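Long-range contact in CalG4 (Micromonospora echinospora, PDB 3IA7), which is a two-domain protein of the GT-B clan, built from two parallel-sheet domains that each pack helices round their strands: residues L311-P319 with V373-L381. Sequence-based numbering, arbitrary orientation. Where two conformers were deposited one is given.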
# COMPACT_ATOMS: atom_id res chain seq x y z
N LEU A 311 -10.48 8.27 5.36
CA LEU A 311 -9.09 8.56 5.77
C LEU A 311 -8.12 8.48 4.55
O LEU A 311 -7.13 9.21 4.49
CB LEU A 311 -8.70 7.57 6.88
CG LEU A 311 -9.40 7.72 8.25
CD1 LEU A 311 -8.86 6.72 9.30
CD2 LEU A 311 -9.36 9.11 8.82
N GLU A 312 -8.44 7.61 3.60
CA GLU A 312 -7.70 7.59 2.33
C GLU A 312 -7.78 8.95 1.60
O GLU A 312 -6.73 9.49 1.18
CB GLU A 312 -8.26 6.53 1.41
CG GLU A 312 -7.33 6.11 0.34
CD GLU A 312 -6.54 4.93 0.78
OE1 GLU A 312 -7.11 3.80 0.76
OE2 GLU A 312 -5.36 5.11 1.19
N ALA A 313 -9.00 9.49 1.46
CA ALA A 313 -9.24 10.83 0.89
C ALA A 313 -8.50 11.90 1.70
O ALA A 313 -7.71 12.69 1.15
CB ALA A 313 -10.79 11.17 0.80
N PHE A 314 -8.66 11.87 3.02
CA PHE A 314 -7.97 12.91 3.78
C PHE A 314 -6.43 12.79 3.75
O PHE A 314 -5.79 13.82 3.76
CB PHE A 314 -8.47 12.91 5.22
CG PHE A 314 -9.94 13.23 5.34
CD1 PHE A 314 -10.62 13.98 4.36
CD2 PHE A 314 -10.63 12.78 6.44
CE1 PHE A 314 -11.98 14.29 4.50
CE2 PHE A 314 -11.94 13.07 6.61
CZ PHE A 314 -12.65 13.81 5.64
N ALA A 315 -5.86 11.57 3.70
CA ALA A 315 -4.39 11.37 3.54
C ALA A 315 -3.87 12.17 2.34
O ALA A 315 -2.73 12.60 2.33
CB ALA A 315 -4.03 9.87 3.34
N ALA A 316 -4.71 12.31 1.32
CA ALA A 316 -4.32 13.06 0.13
C ALA A 316 -4.81 14.52 0.14
O ALA A 316 -4.67 15.23 -0.89
CB ALA A 316 -4.76 12.32 -1.16
N GLY A 317 -5.42 14.95 1.25
CA GLY A 317 -6.01 16.31 1.38
C GLY A 317 -7.18 16.57 0.43
O GLY A 317 -7.38 17.70 0.03
N VAL A 318 -8.00 15.56 0.17
CA VAL A 318 -9.16 15.70 -0.72
C VAL A 318 -10.44 15.77 0.09
O VAL A 318 -10.73 14.81 0.83
CB VAL A 318 -9.29 14.48 -1.66
CG1 VAL A 318 -10.53 14.57 -2.60
CG2 VAL A 318 -8.00 14.35 -2.48
N PRO A 319 -11.22 16.84 -0.10
CA PRO A 319 -12.49 16.95 0.61
C PRO A 319 -13.58 16.00 0.05
O PRO A 319 -13.51 15.61 -1.12
CB PRO A 319 -12.89 18.44 0.43
CG PRO A 319 -12.27 18.85 -0.86
CD PRO A 319 -10.95 18.01 -0.98
N VAL A 373 -9.50 20.15 5.86
CA VAL A 373 -9.03 18.88 5.29
C VAL A 373 -7.46 18.85 5.23
O VAL A 373 -6.81 17.80 5.47
CB VAL A 373 -9.71 18.59 3.92
CG1 VAL A 373 -9.09 17.35 3.31
CG2 VAL A 373 -11.23 18.33 4.12
N ARG A 374 -6.86 19.97 4.88
CA ARG A 374 -5.39 20.03 4.86
C ARG A 374 -4.78 19.82 6.27
O ARG A 374 -3.77 19.15 6.41
CB ARG A 374 -4.92 21.32 4.22
CG ARG A 374 -5.08 21.22 2.73
CD ARG A 374 -4.46 22.35 2.01
NE ARG A 374 -4.88 22.35 0.62
CZ ARG A 374 -4.85 23.44 -0.14
NH1 ARG A 374 -4.44 24.58 0.39
NH2 ARG A 374 -5.23 23.38 -1.41
N ARG A 375 -5.43 20.37 7.30
CA ARG A 375 -5.03 20.10 8.70
C ARG A 375 -5.20 18.64 9.04
O ARG A 375 -4.32 18.02 9.68
CB ARG A 375 -5.81 21.01 9.68
CG ARG A 375 -5.30 22.48 9.71
CD ARG A 375 -4.60 22.81 11.08
NE ARG A 375 -4.86 24.19 11.51
CZ ARG A 375 -4.90 24.61 12.78
NH1 ARG A 375 -4.68 23.76 13.79
NH2 ARG A 375 -5.15 25.88 13.05
N MSE A 376 -6.29 18.04 8.58
CA MSE A 376 -6.50 16.58 8.80
C MSE A 376 -5.44 15.74 8.08
O MSE A 376 -4.99 14.73 8.60
CB MSE A 376 -7.92 16.11 8.35
CG MSE A 376 -8.17 14.58 8.58
SE MSE A 376 -7.99 14.10 10.50
CE MSE A 376 -9.52 14.90 11.33
N GLN A 377 -5.08 16.14 6.86
CA GLN A 377 -4.00 15.48 6.12
C GLN A 377 -2.69 15.45 6.92
O GLN A 377 -1.99 14.42 6.97
CB GLN A 377 -3.78 16.15 4.76
CG GLN A 377 -2.57 15.62 3.94
CD GLN A 377 -2.45 16.32 2.56
OE1 GLN A 377 -2.76 17.49 2.44
NE2 GLN A 377 -1.97 15.60 1.56
N ARG A 378 -2.35 16.59 7.50
CA ARG A 378 -1.13 16.69 8.32
C ARG A 378 -1.22 15.79 9.56
O ARG A 378 -0.24 15.11 9.86
CB ARG A 378 -0.79 18.18 8.61
CG ARG A 378 -0.29 18.97 7.32
CD ARG A 378 0.80 18.17 6.50
NE ARG A 378 0.62 18.19 5.03
CZ ARG A 378 1.50 17.75 4.11
NH1 ARG A 378 2.68 17.27 4.48
NH2 ARG A 378 1.22 17.84 2.81
N ASP A 379 -2.39 15.76 10.22
CA ASP A 379 -2.63 14.87 11.36
C ASP A 379 -2.36 13.42 10.97
O ASP A 379 -1.55 12.75 11.63
CB ASP A 379 -4.06 15.03 11.91
CG ASP A 379 -4.28 16.38 12.55
OD1 ASP A 379 -3.32 17.15 12.74
OD2 ASP A 379 -5.43 16.67 12.87
N ILE A 380 -2.95 12.99 9.86
CA ILE A 380 -2.79 11.62 9.37
C ILE A 380 -1.33 11.32 9.05
O ILE A 380 -0.81 10.25 9.43
CB ILE A 380 -3.67 11.36 8.12
CG1 ILE A 380 -5.17 11.37 8.54
CG2 ILE A 380 -3.26 10.00 7.38
CD1 ILE A 380 -6.13 11.51 7.33
N LEU A 381 -0.68 12.24 8.35
CA LEU A 381 0.71 12.04 7.98
C LEU A 381 1.59 11.92 9.23
O LEU A 381 2.52 11.11 9.26
CB LEU A 381 1.23 13.11 7.01
CG LEU A 381 2.77 13.16 6.89
CD1 LEU A 381 3.30 12.00 6.01
CD2 LEU A 381 3.33 14.54 6.46
O HOH W 1 -1.58 16.27 -1.23
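The ring of Phe314 leans obliquely against helix 367-381, meeting two of its side chains. CD2 lies 3.7 Å from CG of Met376, here selenomethionine, and CD1 lies 3.8 Å from CG1 of Val373; the Phe314 and Val373 side chains cross at about a right angle. Leu320 and Leu342 also touch Phe314, so a large apolar side chain suits this buried place. Nearer the backbone, CB of Phe314 packs against CD1 of Ile380 at 3.4 Å.

The second flat group, the amide of Gln377, lies alongside the turn that ends helix 307-315. CG is anti to the backbone N (chi1 175°) and the chain runs on extended, carrying NE2 to Ala315 O at 3.2 Å. That hydrogen bond is bent, 140° at the hydrogen, and the donor stands above the carbonyl plane. A water accepts from the same NE2 and donates to Ala316 O, so the amide ties two successive carbonyls near the helix end. OE1 sits by Gly317 CA at 3.6 Å; the positive phi there, and the amide where a CB would project, make glycine the fitting residue.

Branched Val373 divides its methyls: CG1 presses on Gly317 C at 3.5 Å, and CG2 reaches CB of Pro319 at 4.0 Å. Ile380 fills the other end, where small Ala315 admits its CG2.

The axes of segments 311-315 and 373-381 approach to 8.7 Å and cross at -99°. Gly317 closes helix 307-315 with a Schellman motif, and the chain then turns into strand 320-322, a helix-to-strand connection characteristic of the parallel, Rossmann-like C-terminal domain of the GT-B fold.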